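Local coordinates for protein arginyl-trna synthetase (Thermus thermophilus, PDB 1IQ0) that probably catalyses the ATP-dependent attachment of L-arginine to tRNA(Arg), releasing AMP and diphosphate, as a monomeric class I aminoacyl-tRNA synthetase, at residues A[224-229]-A[407-412]; A[278-283]-A[368-373]; A[414-419]-A[435-440]. One frame throughout, in Å; residues are numbered along the deposited sequence.

Contact 1: residues A[224-229]-A[407-412]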
ATOM      1  N   MET A 224      -6.798 -15.742  -8.791  1.00 20.43           N
ATOM      2  CA  MET A 224      -6.318 -15.748  -7.415  1.00 21.19           C
ATOM      3  C   MET A 224      -4.944 -16.391  -7.275  1.00 24.34           C
ATOM      4  O   MET A 224      -4.217 -16.089  -6.330  1.00 23.00           O
ATOM      5  CB  MET A 224      -7.329 -16.452  -6.504  1.00 22.08           C
ATOM      6  CG  MET A 224      -7.093 -16.206  -5.020  1.00 24.65           C
ATOM      7  SD  MET A 224      -8.578 -16.540  -4.030  1.00 30.53           S
ATOM      8  CE  MET A 224      -9.736 -15.420  -4.801  1.00 24.84           C
ATOM      9  N   ALA A 225      -4.584 -17.273  -8.205  1.00 19.30           N
ATOM     10  CA  ALA A 225      -3.270 -17.909  -8.151  1.00 20.95           C
ATOM     11  C   ALA A 225      -2.216 -16.825  -8.399  1.00 19.75           C
ATOM     12  O   ALA A 225      -1.131 -16.847  -7.815  1.00 21.23           O
ATOM     13  CB  ALA A 225      -3.165 -19.009  -9.202  1.00 18.24           C
ATOM     14  N   THR A 226      -2.554 -15.873  -9.264  1.00 21.74           N
ATOM     15  CA  THR A 226      -1.662 -14.765  -9.586  1.00 20.12           C
ATOM     16  C   THR A 226      -1.555 -13.818  -8.379  1.00 24.46           C
ATOM     17  O   THR A 226      -0.464 -13.352  -8.034  1.00 26.97           O
ATOM     18  CB  THR A 226      -2.188 -13.977 -10.804  1.00 25.64           C
ATOM     19  OG1 THR A 226      -2.411 -14.882 -11.892  1.00 21.13           O
ATOM     20  CG2 THR A 226      -1.187 -12.911 -11.234  1.00 18.57           C
ATOM     21  N   MET A 227      -2.689 -13.541  -7.741  1.00 22.64           N
ATOM     22  CA  MET A 227      -2.720 -12.667  -6.570  1.00 23.36           C
ATOM     23  C   MET A 227      -1.822 -13.264  -5.491  1.00 24.53           C
ATOM     24  O   MET A 227      -1.050 -12.558  -4.846  1.00 21.92           O
ATOM     25  CB  MET A 227      -4.147 -12.553  -6.032  1.00 17.99           C
ATOM     26  CG  MET A 227      -5.118 -11.837  -6.962  1.00 16.24           C
ATOM     27  SD  MET A 227      -6.841 -12.015  -6.420  1.00 22.33           S
ATOM     28  CE  MET A 227      -7.721 -11.844  -8.019  1.00 15.92           C
ATOM     29  N   HIS A 228      -1.941 -14.575  -5.308  1.00 22.69           N
ATOM     30  CA  HIS A 228      -1.155 -15.309  -4.327  1.00 21.43           C
ATOM     31  C   HIS A 228       0.341 -15.238  -4.652  1.00 23.15           C
ATOM     32  O   HIS A 228       1.162 -15.028  -3.762  1.00 23.89           O
ATOM     33  CB  HIS A 228      -1.601 -16.773  -4.291  1.00 28.79           C
ATOM     34  CG  HIS A 228      -0.853 -17.602  -3.294  1.00 33.26           C
ATOM     35  ND1 HIS A 228      -1.037 -17.477  -1.932  1.00 34.87           N
ATOM     36  CD2 HIS A 228       0.114 -18.537  -3.459  1.00 29.99           C
ATOM     37  CE1 HIS A 228      -0.215 -18.297  -1.303  1.00 34.31           C
ATOM     38  NE2 HIS A 228       0.495 -18.951  -2.206  1.00 31.19           N
ATOM     39  N   ALA A 229       0.690 -15.404  -5.924  1.00 23.81           N
ATOM     40  CA  ALA A 229       2.093 -15.361  -6.333  1.00 25.06           C
ATOM     41  C   ALA A 229       2.674 -13.966  -6.152  1.00 28.46           C
ATOM     42  O   ALA A 229       3.888 -13.804  -6.083  1.00 26.98           O
ATOM     43  CB  ALA A 229       2.237 -15.796  -7.789  1.00 16.70           C
ATOM     44  N   GLU A 407       2.894 -13.702 -17.157  1.00 26.07           N
ATOM     45  CA  GLU A 407       4.039 -13.735 -18.055  1.00 28.92           C
ATOM     46  C   GLU A 407       5.162 -12.872 -17.497  1.00 31.29           C
ATOM     47  O   GLU A 407       6.323 -13.258 -17.563  1.00 30.00           O
ATOM     48  CB  GLU A 407       3.652 -13.246 -19.450  1.00 40.60           C
ATOM     49  CG  GLU A 407       2.687 -14.174 -20.166  1.00 50.70           C
ATOM     50  CD  GLU A 407       2.243 -13.624 -21.506  1.00 56.91           C
ATOM     51  OE1 GLU A 407       3.101 -13.474 -22.405  1.00 57.53           O
ATOM     52  OE2 GLU A 407       1.034 -13.338 -21.655  1.00 61.68           O
ATOM     53  N   VAL A 408       4.824 -11.705 -16.956  1.00 30.99           N
ATOM     54  CA  VAL A 408       5.847 -10.842 -16.391  1.00 29.93           C
ATOM     55  C   VAL A 408       6.511 -11.595 -15.244  1.00 30.09           C
ATOM     56  O   VAL A 408       7.726 -11.539 -15.081  1.00 32.56           O
ATOM     57  CB  VAL A 408       5.265  -9.509 -15.874  1.00 26.16           C
ATOM     58  CG1 VAL A 408       6.354  -8.708 -15.163  1.00 21.66           C
ATOM     59  CG2 VAL A 408       4.721  -8.688 -17.042  1.00 23.08           C
ATOM     60  N   LEU A 409       5.714 -12.324 -14.466  1.00 28.46           N
ATOM     61  CA  LEU A 409       6.252 -13.095 -13.357  1.00 30.14           C
ATOM     62  C   LEU A 409       7.218 -14.169 -13.852  1.00 32.67           C
ATOM     63  O   LEU A 409       8.331 -14.294 -13.334  1.00 32.30           O
ATOM     64  CB  LEU A 409       5.127 -13.756 -12.557  1.00 31.64           C
ATOM     65  CG  LEU A 409       4.296 -12.849 -11.643  1.00 35.84           C
ATOM     66  CD1 LEU A 409       3.179 -13.650 -10.986  1.00 33.46           C
ATOM     67  CD2 LEU A 409       5.200 -12.235 -10.586  1.00 36.20           C
ATOM     68  N   GLU A 410       6.802 -14.937 -14.858  1.00 33.02           N
ATOM     69  CA  GLU A 410       7.651 -16.002 -15.380  1.00 33.77           C
ATOM     70  C   GLU A 410       8.936 -15.481 -16.006  1.00 29.27           C
ATOM     71  O   GLU A 410      10.001 -16.041 -15.787  1.00 30.85           O
ATOM     72  CB  GLU A 410       6.894 -16.853 -16.404  1.00 45.94           C
ATOM     73  CG  GLU A 410       6.581 -16.151 -17.714  1.00 59.78           C
ATOM     74  CD  GLU A 410       6.168 -17.122 -18.810  1.00 65.31           C
ATOM     75  OE1 GLU A 410       5.815 -16.659 -19.915  1.00 65.21           O
ATOM     76  OE2 GLU A 410       6.202 -18.349 -18.566  1.00 67.56           O
ATOM     77  N   GLU A 411       8.833 -14.413 -16.789  1.00 24.60           N
ATOM     78  CA  GLU A 411       9.997 -13.835 -17.442  1.00 28.19           C
ATOM     79  C   GLU A 411      10.964 -13.232 -16.420  1.00 33.17           C
ATOM     80  O   GLU A 411      12.179 -13.317 -16.591  1.00 37.10           O
ATOM     81  CB  GLU A 411       9.553 -12.773 -18.450  1.00 25.53           C
ATOM     82  CG  GLU A 411      10.690 -12.035 -19.171  1.00 32.73           C
ATOM     83  CD  GLU A 411      11.657 -12.968 -19.894  1.00 37.19           C
ATOM     84  OE1 GLU A 411      11.280 -14.125 -20.175  1.00 36.99           O
ATOM     85  OE2 GLU A 411      12.794 -12.539 -20.193  1.00 37.29           O
ATOM     86  N   ALA A 412      10.431 -12.625 -15.360  1.00 31.67           N
ATOM     87  CA  ALA A 412      11.276 -12.041 -14.323  1.00 29.28           C
ATOM     88  C   ALA A 412      11.938 -13.156 -13.522  1.00 26.98           C
ATOM     89  O   ALA A 412      13.091 -13.034 -13.102  1.00 27.62           O
ATOM     90  CB  ALA A 412      10.450 -11.158 -13.399  1.00 21.10           C
TER

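Contact 2: residues A[278-283]-A[368-373]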
ATOM      1  N   ALA A 278     -25.186  18.081  -3.922  1.00 29.88           N
ATOM      2  CA  ALA A 278     -23.994  18.085  -3.080  1.00 30.15           C
ATOM      3  C   ALA A 278     -23.479  19.482  -2.714  1.00 31.44           C
ATOM      4  O   ALA A 278     -22.498  19.600  -1.978  1.00 33.44           O
ATOM      5  CB  ALA A 278     -22.876  17.296  -3.771  1.00 18.22           C
ATOM      6  N   SER A 279     -24.128  20.532  -3.210  1.00 35.59           N
ATOM      7  CA  SER A 279     -23.661  21.892  -2.925  1.00 37.38           C
ATOM      8  C   SER A 279     -23.606  22.289  -1.448  1.00 37.94           C
ATOM      9  O   SER A 279     -22.701  23.011  -1.033  1.00 41.66           O
ATOM     10  CB  SER A 279     -24.489  22.926  -3.705  1.00 31.95           C
ATOM     11  OG  SER A 279     -25.833  22.982  -3.259  1.00 36.08           O
ATOM     12  N   PRO A 280     -24.562  21.821  -0.630  1.00 40.17           N
ATOM     13  CA  PRO A 280     -24.530  22.188   0.790  1.00 41.27           C
ATOM     14  C   PRO A 280     -23.365  21.612   1.594  1.00 43.92           C
ATOM     15  O   PRO A 280     -23.145  22.004   2.741  1.00 47.94           O
ATOM     16  CB  PRO A 280     -25.888  21.708   1.302  1.00 34.51           C
ATOM     17  CG  PRO A 280     -26.191  20.550   0.420  1.00 34.20           C
ATOM     18  CD  PRO A 280     -25.769  21.037  -0.942  1.00 34.59           C
ATOM     19  N   VAL A 281     -22.619  20.686   1.004  1.00 48.70           N
ATOM     20  CA  VAL A 281     -21.482  20.087   1.698  1.00 49.38           C
ATOM     21  C   VAL A 281     -20.203  20.265   0.897  1.00 50.11           C
ATOM     22  O   VAL A 281     -19.107  20.191   1.445  1.00 50.06           O
ATOM     23  CB  VAL A 281     -21.696  18.575   1.958  1.00 48.82           C
ATOM     24  CG1 VAL A 281     -22.899  18.367   2.858  1.00 48.79           C
ATOM     25  CG2 VAL A 281     -21.876  17.837   0.645  1.00 47.93           C
ATOM     26  N   ILE A 282     -20.352  20.502  -0.401  1.00 44.47           N
ATOM     27  CA  ILE A 282     -19.210  20.696  -1.288  1.00 48.85           C
ATOM     28  C   ILE A 282     -19.355  22.011  -2.053  1.00 52.98           C
ATOM     29  O   ILE A 282     -20.063  22.084  -3.061  1.00 49.95           O
ATOM     30  CB  ILE A 282     -19.087  19.533  -2.298  1.00 92.04           C
ATOM     31  CG1 ILE A 282     -18.776  18.233  -1.551  1.00 91.34           C
ATOM     32  CG2 ILE A 282     -18.002  19.838  -3.323  1.00 90.59           C
ATOM     33  CD1 ILE A 282     -18.650  17.024  -2.448  1.00 90.07           C
ATOM     34  N   PRO A 283     -18.675  23.069  -1.579  1.00 69.11           N
ATOM     35  CA  PRO A 283     -18.715  24.397  -2.200  1.00 69.95           C
ATOM     36  C   PRO A 283     -18.025  24.454  -3.559  1.00 71.81           C
ATOM     37  O   PRO A 283     -17.156  23.638  -3.863  1.00 72.18           O
ATOM     38  CB  PRO A 283     -18.017  25.270  -1.165  1.00 76.15           C
ATOM     39  CG  PRO A 283     -16.978  24.342  -0.621  1.00 74.79           C
ATOM     40  CD  PRO A 283     -17.771  23.069  -0.414  1.00 76.28           C
ATOM     41  N   LEU A 368     -22.091  10.684   2.422  1.00 23.38           N
ATOM     42  CA  LEU A 368     -21.936  10.382   3.838  1.00 25.52           C
ATOM     43  C   LEU A 368     -22.365  11.580   4.696  1.00 28.04           C
ATOM     44  O   LEU A 368     -23.004  11.405   5.727  1.00 31.93           O
ATOM     45  CB  LEU A 368     -20.484   9.994   4.149  1.00 25.45           C
ATOM     46  CG  LEU A 368     -20.060   8.576   3.759  1.00 20.93           C
ATOM     47  CD1 LEU A 368     -18.544   8.479   3.758  1.00 21.01           C
ATOM     48  CD2 LEU A 368     -20.665   7.565   4.731  1.00 20.03           C
ATOM     49  N   ALA A 369     -22.028  12.794   4.271  1.00 27.98           N
ATOM     50  CA  ALA A 369     -22.412  13.985   5.037  1.00 29.18           C
ATOM     51  C   ALA A 369     -23.930  14.207   5.016  1.00 29.78           C
ATOM     52  O   ALA A 369     -24.557  14.383   6.064  1.00 28.83           O
ATOM     53  CB  ALA A 369     -21.689  15.227   4.493  1.00 22.45           C
ATOM     54  N   LEU A 370     -24.521  14.183   3.825  1.00 40.49           N
ATOM     55  CA  LEU A 370     -25.962  14.383   3.686  1.00 40.19           C
ATOM     56  C   LEU A 370     -26.773  13.339   4.447  1.00 41.65           C
ATOM     57  O   LEU A 370     -27.882  13.614   4.911  1.00 40.62           O
ATOM     58  CB  LEU A 370     -26.354  14.363   2.210  1.00 28.67           C
ATOM     59  CG  LEU A 370     -25.810  15.551   1.416  1.00 29.90           C
ATOM     60  CD1 LEU A 370     -26.068  15.356  -0.069  1.00 31.25           C
ATOM     61  CD2 LEU A 370     -26.469  16.831   1.921  1.00 32.97           C
ATOM     62  N   ALA A 371     -26.219  12.140   4.572  1.00 30.45           N
ATOM     63  CA  ALA A 371     -26.902  11.072   5.282  1.00 29.83           C
ATOM     64  C   ALA A 371     -26.732  11.289   6.779  1.00 30.85           C
ATOM     65  O   ALA A 371     -27.265  10.534   7.585  1.00 31.22           O
ATOM     66  CB  ALA A 371     -26.324   9.716   4.875  1.00 27.43           C
ATOM     67  N   GLY A 372     -25.970  12.316   7.146  1.00 39.95           N
ATOM     68  CA  GLY A 372     -25.760  12.609   8.551  1.00 40.28           C
ATOM     69  C   GLY A 372     -24.527  11.979   9.173  1.00 41.18           C
ATOM     70  O   GLY A 372     -24.519  11.670  10.363  1.00 43.05           O
ATOM     71  N   TYR A 373     -23.486  11.781   8.371  1.00 28.90           N
ATOM     72  CA  TYR A 373     -22.239  11.198   8.864  1.00 29.41           C
ATOM     73  C   TYR A 373     -21.060  12.030   8.393  1.00 30.64           C
ATOM     74  O   TYR A 373     -20.193  11.544   7.670  1.00 29.66           O
ATOM     75  CB  TYR A 373     -22.084   9.759   8.374  1.00 31.92           C
ATOM     76  CG  TYR A 373     -23.184   8.845   8.844  1.00 27.99           C
ATOM     77  CD1 TYR A 373     -24.344   8.678   8.095  1.00 26.60           C
ATOM     78  CD2 TYR A 373     -23.078   8.168  10.061  1.00 25.96           C
ATOM     79  CE1 TYR A 373     -25.384   7.852   8.542  1.00 27.63           C
ATOM     80  CE2 TYR A 373     -24.106   7.344  10.520  1.00 30.20           C
ATOM     81  CZ  TYR A 373     -25.255   7.190   9.754  1.00 28.36           C
ATOM     82  OH  TYR A 373     -26.265   6.368  10.200  1.00 30.18           O
TER

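Contact 3: residues A[414-419]-A[435-440]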
ATOM      1  N   ARG A 414      12.629 -16.024 -14.730  1.00 33.42           N
ATOM      2  CA  ARG A 414      13.566 -16.623 -15.671  1.00 35.71           C
ATOM      3  C   ARG A 414      14.910 -15.926 -15.523  1.00 35.79           C
ATOM      4  O   ARG A 414      15.942 -16.566 -15.316  1.00 34.58           O
ATOM      5  CB  ARG A 414      13.063 -16.417 -17.100  1.00 58.78           C
ATOM      6  CG  ARG A 414      13.860 -17.124 -18.179  1.00 65.11           C
ATOM      7  CD  ARG A 414      13.306 -18.515 -18.414  1.00 71.85           C
ATOM      8  NE  ARG A 414      11.847 -18.502 -18.543  1.00 80.11           N
ATOM      9  CZ  ARG A 414      11.171 -17.725 -19.385  1.00 83.22           C
ATOM     10  NH1 ARG A 414      11.814 -16.885 -20.187  1.00 81.96           N
ATOM     11  NH2 ARG A 414       9.846 -17.784 -19.425  1.00 82.19           N
ATOM     12  N   ARG A 415      14.883 -14.602 -15.637  1.00 36.48           N
ATOM     13  CA  ARG A 415      16.095 -13.805 -15.535  1.00 37.07           C
ATOM     14  C   ARG A 415      16.729 -13.886 -14.148  1.00 38.46           C
ATOM     15  O   ARG A 415      17.954 -13.919 -14.027  1.00 41.87           O
ATOM     16  CB  ARG A 415      15.796 -12.351 -15.897  1.00 38.49           C
ATOM     17  CG  ARG A 415      15.124 -12.192 -17.251  1.00 35.64           C
ATOM     18  CD  ARG A 415      15.248 -10.769 -17.758  1.00 34.26           C
ATOM     19  NE  ARG A 415      14.533 -10.566 -19.015  1.00 34.82           N
ATOM     20  CZ  ARG A 415      14.830  -9.613 -19.894  1.00 40.12           C
ATOM     21  NH1 ARG A 415      15.834  -8.781 -19.656  1.00 41.26           N
ATOM     22  NH2 ARG A 415      14.120  -9.482 -21.010  1.00 42.06           N
ATOM     23  N   ALA A 416      15.901 -13.925 -13.107  1.00 38.79           N
ATOM     24  CA  ALA A 416      16.414 -14.017 -11.745  1.00 39.06           C
ATOM     25  C   ALA A 416      17.169 -15.325 -11.579  1.00 40.97           C
ATOM     26  O   ALA A 416      18.214 -15.370 -10.933  1.00 42.28           O
ATOM     27  CB  ALA A 416      15.279 -13.957 -10.746  1.00 19.59           C
ATOM     28  N   ARG A 417      16.621 -16.384 -12.168  1.00 40.18           N
ATOM     29  CA  ARG A 417      17.212 -17.716 -12.105  1.00 43.39           C
ATOM     30  C   ARG A 417      18.642 -17.691 -12.648  1.00 44.15           C
ATOM     31  O   ARG A 417      19.556 -18.258 -12.052  1.00 42.18           O
ATOM     32  CB  ARG A 417      16.363 -18.696 -12.922  1.00 68.55           C
ATOM     33  CG  ARG A 417      16.577 -20.171 -12.595  1.00 74.37           C
ATOM     34  CD  ARG A 417      16.182 -20.473 -11.157  1.00 81.12           C
ATOM     35  NE  ARG A 417      15.948 -21.897 -10.914  1.00 84.44           N
ATOM     36  CZ  ARG A 417      16.871 -22.847 -11.023  1.00 88.57           C
ATOM     37  NH1 ARG A 417      18.112 -22.541 -11.376  1.00 87.97           N
ATOM     38  NH2 ARG A 417      16.549 -24.109 -10.770  1.00 89.12           N
ATOM     39  N   ALA A 418      18.831 -17.022 -13.781  1.00 60.23           N
ATOM     40  CA  ALA A 418      20.150 -16.932 -14.391  1.00 61.10           C
ATOM     41  C   ALA A 418      21.110 -16.162 -13.489  1.00 63.04           C
ATOM     42  O   ALA A 418      22.291 -16.497 -13.398  1.00 67.04           O
ATOM     43  CB  ALA A 418      20.053 -16.255 -15.755  1.00 35.25           C
ATOM     44  N   ILE A 419      20.597 -15.133 -12.823  1.00 54.62           N
ATOM     45  CA  ILE A 419      21.410 -14.318 -11.928  1.00 53.58           C
ATOM     46  C   ILE A 419      21.885 -15.121 -10.719  1.00 55.76           C
ATOM     47  O   ILE A 419      23.010 -14.946 -10.253  1.00 55.65           O
ATOM     48  CB  ILE A 419      20.623 -13.086 -11.429  1.00 43.57           C
ATOM     49  CG1 ILE A 419      20.201 -12.220 -12.618  1.00 39.91           C
ATOM     50  CG2 ILE A 419      21.485 -12.259 -10.481  1.00 39.83           C
ATOM     51  CD1 ILE A 419      19.325 -11.041 -12.235  1.00 37.22           C
ATOM     52  N   ARG A 435      12.644 -17.098  -7.206  1.00 31.29           N
ATOM     53  CA  ARG A 435      11.279 -16.624  -6.970  1.00 31.34           C
ATOM     54  C   ARG A 435      11.287 -15.377  -6.088  1.00 31.30           C
ATOM     55  O   ARG A 435      10.598 -14.393  -6.369  1.00 29.92           O
ATOM     56  CB  ARG A 435      10.439 -17.710  -6.290  1.00 37.60           C
ATOM     57  CG  ARG A 435       8.962 -17.332  -6.118  1.00 42.70           C
ATOM     58  CD  ARG A 435       8.219 -18.332  -5.238  1.00 45.45           C
ATOM     59  NE  ARG A 435       8.621 -18.233  -3.836  1.00 47.31           N
ATOM     60  CZ  ARG A 435       8.306 -17.215  -3.038  1.00 50.57           C
ATOM     61  NH1 ARG A 435       7.576 -16.206  -3.498  1.00 47.73           N
ATOM     62  NH2 ARG A 435       8.733 -17.199  -1.780  1.00 51.24           N
ATOM     63  N   MET A 436      12.073 -15.424  -5.017  1.00 29.13           N
ATOM     64  CA  MET A 436      12.161 -14.309  -4.087  1.00 28.10           C
ATOM     65  C   MET A 436      12.705 -13.058  -4.744  1.00 27.70           C
ATOM     66  O   MET A 436      12.200 -11.959  -4.510  1.00 30.28           O
ATOM     67  CB  MET A 436      13.037 -14.680  -2.890  1.00 38.73           C
ATOM     68  CG  MET A 436      12.421 -15.736  -2.000  1.00 36.81           C
ATOM     69  SD  MET A 436      13.269 -15.908  -0.422  1.00 43.77           S
ATOM     70  CE  MET A 436      12.312 -17.249   0.309  1.00 44.72           C
ATOM     71  N   VAL A 437      13.740 -13.223  -5.564  1.00 26.13           N
ATOM     72  CA  VAL A 437      14.346 -12.090  -6.250  1.00 25.49           C
ATOM     73  C   VAL A 437      13.392 -11.470  -7.272  1.00 26.82           C
ATOM     74  O   VAL A 437      13.278 -10.246  -7.356  1.00 27.39           O
ATOM     75  CB  VAL A 437      15.657 -12.511  -6.946  1.00 28.05           C
ATOM     76  CG1 VAL A 437      16.242 -11.347  -7.719  1.00 22.05           C
ATOM     77  CG2 VAL A 437      16.650 -13.002  -5.902  1.00 28.35           C
ATOM     78  N   ALA A 438      12.706 -12.311  -8.044  1.00 24.47           N
ATOM     79  CA  ALA A 438      11.762 -11.823  -9.045  1.00 22.03           C
ATOM     80  C   ALA A 438      10.605 -11.094  -8.358  1.00 19.28           C
ATOM     81  O   ALA A 438      10.192 -10.021  -8.797  1.00 22.57           O
ATOM     82  CB  ALA A 438      11.228 -12.986  -9.878  1.00 23.75           C
ATOM     83  N   LEU A 439      10.095 -11.684  -7.278  1.00 21.47           N
ATOM     84  CA  LEU A 439       8.994 -11.097  -6.517  1.00 24.54           C
ATOM     85  C   LEU A 439       9.415  -9.765  -5.905  1.00 25.44           C
ATOM     86  O   LEU A 439       8.642  -8.801  -5.889  1.00 25.64           O
ATOM     87  CB  LEU A 439       8.548 -12.051  -5.398  1.00 29.91           C
ATOM     88  CG  LEU A 439       7.422 -11.546  -4.487  1.00 27.44           C
ATOM     89  CD1 LEU A 439       6.164 -11.301  -5.312  1.00 27.16           C
ATOM     90  CD2 LEU A 439       7.150 -12.563  -3.392  1.00 24.12           C
ATOM     91  N   GLY A 440      10.647  -9.725  -5.398  1.00 25.14           N
ATOM     92  CA  GLY A 440      11.172  -8.515  -4.789  1.00 21.47           C
ATOM     93  C   GLY A 440      11.352  -7.404  -5.805  1.00 21.78           C
ATOM     94  O   GLY A 440      11.098  -6.231  -5.518  1.00 22.06           O
TER

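Contact 1: residues A[224-229]-A[407-412]
Leu-409 bridges to Ala-229 and Thr-226 in a small apolar helix-to-helix contact, formed where the last turns of helix 213-229 face the early part of helix 405-423. Only 94 Å² is buried between the segments, and the closest alpha carbons, those of Ala-229 and Leu-409, are 8.5 Å apart, so one long side chain spans the gap. Leu-409 does so with a single methyl: CD1 lies 4.0 Å from Ala-229 CB and, more loosely, 4.4 Å from Thr-226 CG2. With chi1 at -75° and chi2 at 177°, the chain is extended beyond CB and carries CD1 to its far end. Thr-226 divides its two branches between different partners. Its CG2, anti to the backbone N, is the branch near the leucine, whereas OG1 hydrogen-bonds to Asp-406 and Lys-175. The same leucine also packs on Ile-442 of helix 430-448, so three helices meet around it. No hydrogen bond or salt bridge crosses between the segments. The chemistry is therefore one of methyl groups in van der Waals contact, with little in it to impose direction; the directional link to the start of helix 405-423 comes from the threonine hydroxyl and Asp-406.

Contact 2: residues A[278-283]-A[368-373]
Val-281 has chi1 near -62°, which sets CG1 anti to its carbonyl carbon and turns that methyl to Ala-369 and Leu-370; CG2 is left wedged between the backbone N and the carbonyl carbon. Leu-370 complements it with chi1 at -67°, which sets CG anti to the carbonyl carbon; although CB does not aim at the loop, CD2, the branch folded back beside CA rather than the extended CD1, meets it. The resulting cluster is wholly aliphatic. Val-281 CG1 sits 3.7 Å from Ala-369 CB, the closest approach of the contact, and 4.0 Å from Leu-370 CD2. That same leucine methyl is 4.0 Å from Pro-280 CG, the proline and leucine side chains meeting at about a right angle, so CD2 fits against both loop residues. Together the segments bury 167 Å² without a hydrogen bond between them.

Each backbone is shaped by its own bonds. On the loop side Ala-278 O receives two amides, Ile-282 N at 2.8 Å and Val-281 N at 3.2 Å, a tight turn that presents Pro-280 and Val-281 together. On the other side the helix ends in a Schellman motif: Tyr-373 N reaches back to Leu-368 O at 2.7 Å, Gly-372 N bonds to Ala-369 O, and Gly-372 takes the positive phi, 93°, that such an ending needs.

His-261 packs on both Pro-280 and Leu-370, while Phe-310 of helix 301-312 touches Leu-368 and Ala-371. The contact thus lays the loop between strands 274-277 and 289-291 against the C-terminal end of helix 361-370, which lies in the connection between the parallel neighbouring strands 348-354 and 380-390.

Contact 3: residues A[414-419]-A[435-440]
Ala-416 packs against Val-437 and Ala-438 where helix 405-423 meets helix 430-448 at close range. The evidence for closeness is the separation of the alpha carbons of Ala-416 and Ala-438, which are 5.8 Å apart, with an alanine at both of these positions. Ala-416 CB enters between two successive residues of the other helix: it is 4.1 Å from Val-437 CB, 4.3 Å from Ala-438 CB, and 4.1 Å from the backbone atom Ala-438 N. The methyl therefore rests partly on the peptide backbone itself.

Val-437 broadens the surface around it. With chi1 at 177°, CG1 is anti to the backbone N and beside the carbonyl carbon, and this branch also reaches Ala-416 CB, at 4.1 Å. The valine consequently meets the alanine through CB and one methyl rather than through a branch tip alone. All three touching residues are buried, and no hydrogen bond crosses between the segments.

Arg-417 takes no part in the alanine packing, but beside it its NE forms a salt bridge with Glu-431 of helix 430-448, so the helix pair has an ionic link as well; NH1 pairs with Glu-421 of its own helix. Arg-415 forms a salt bridge with Glu-411 and lies against Tyr-459. On the second helix, Arg-435 forms a salt bridge with Glu-432.

Ala-438 continues the small-residue surface by touching Ala-412 and Thr-413. The motif is a pair of consecutive helices with an alanine-lined crossing, in the connection between the parallel neighbouring strands 380-390 and 455-457 of the class I nucleotide-binding fold. The second helix meets the DALR anticodon-binding region, Met-436 and Leu-439 packing on Pro-587 and Met-436 O accepting a hydrogen bond from Gln-474.

In the fold
Going from the N terminus, helix 213-229 supplies the first half of contact 1, which waits 177 intervening residues for its partner in helix 405-423. Within that long loop contact 2 opens after strand 274-277 and closes 84 residues later at the end of helix 361-370, so it is fully nested. Contact 3 follows in series and closes a short connection of 15 residues. Contacts 1 and 3 share helix 405-423, have centres 12 Å apart and touch directly, tying three helices together. Contact 2 lies on the opposite side of the chain's centre, its centre about 43 Å from that of contact 1, at the surface.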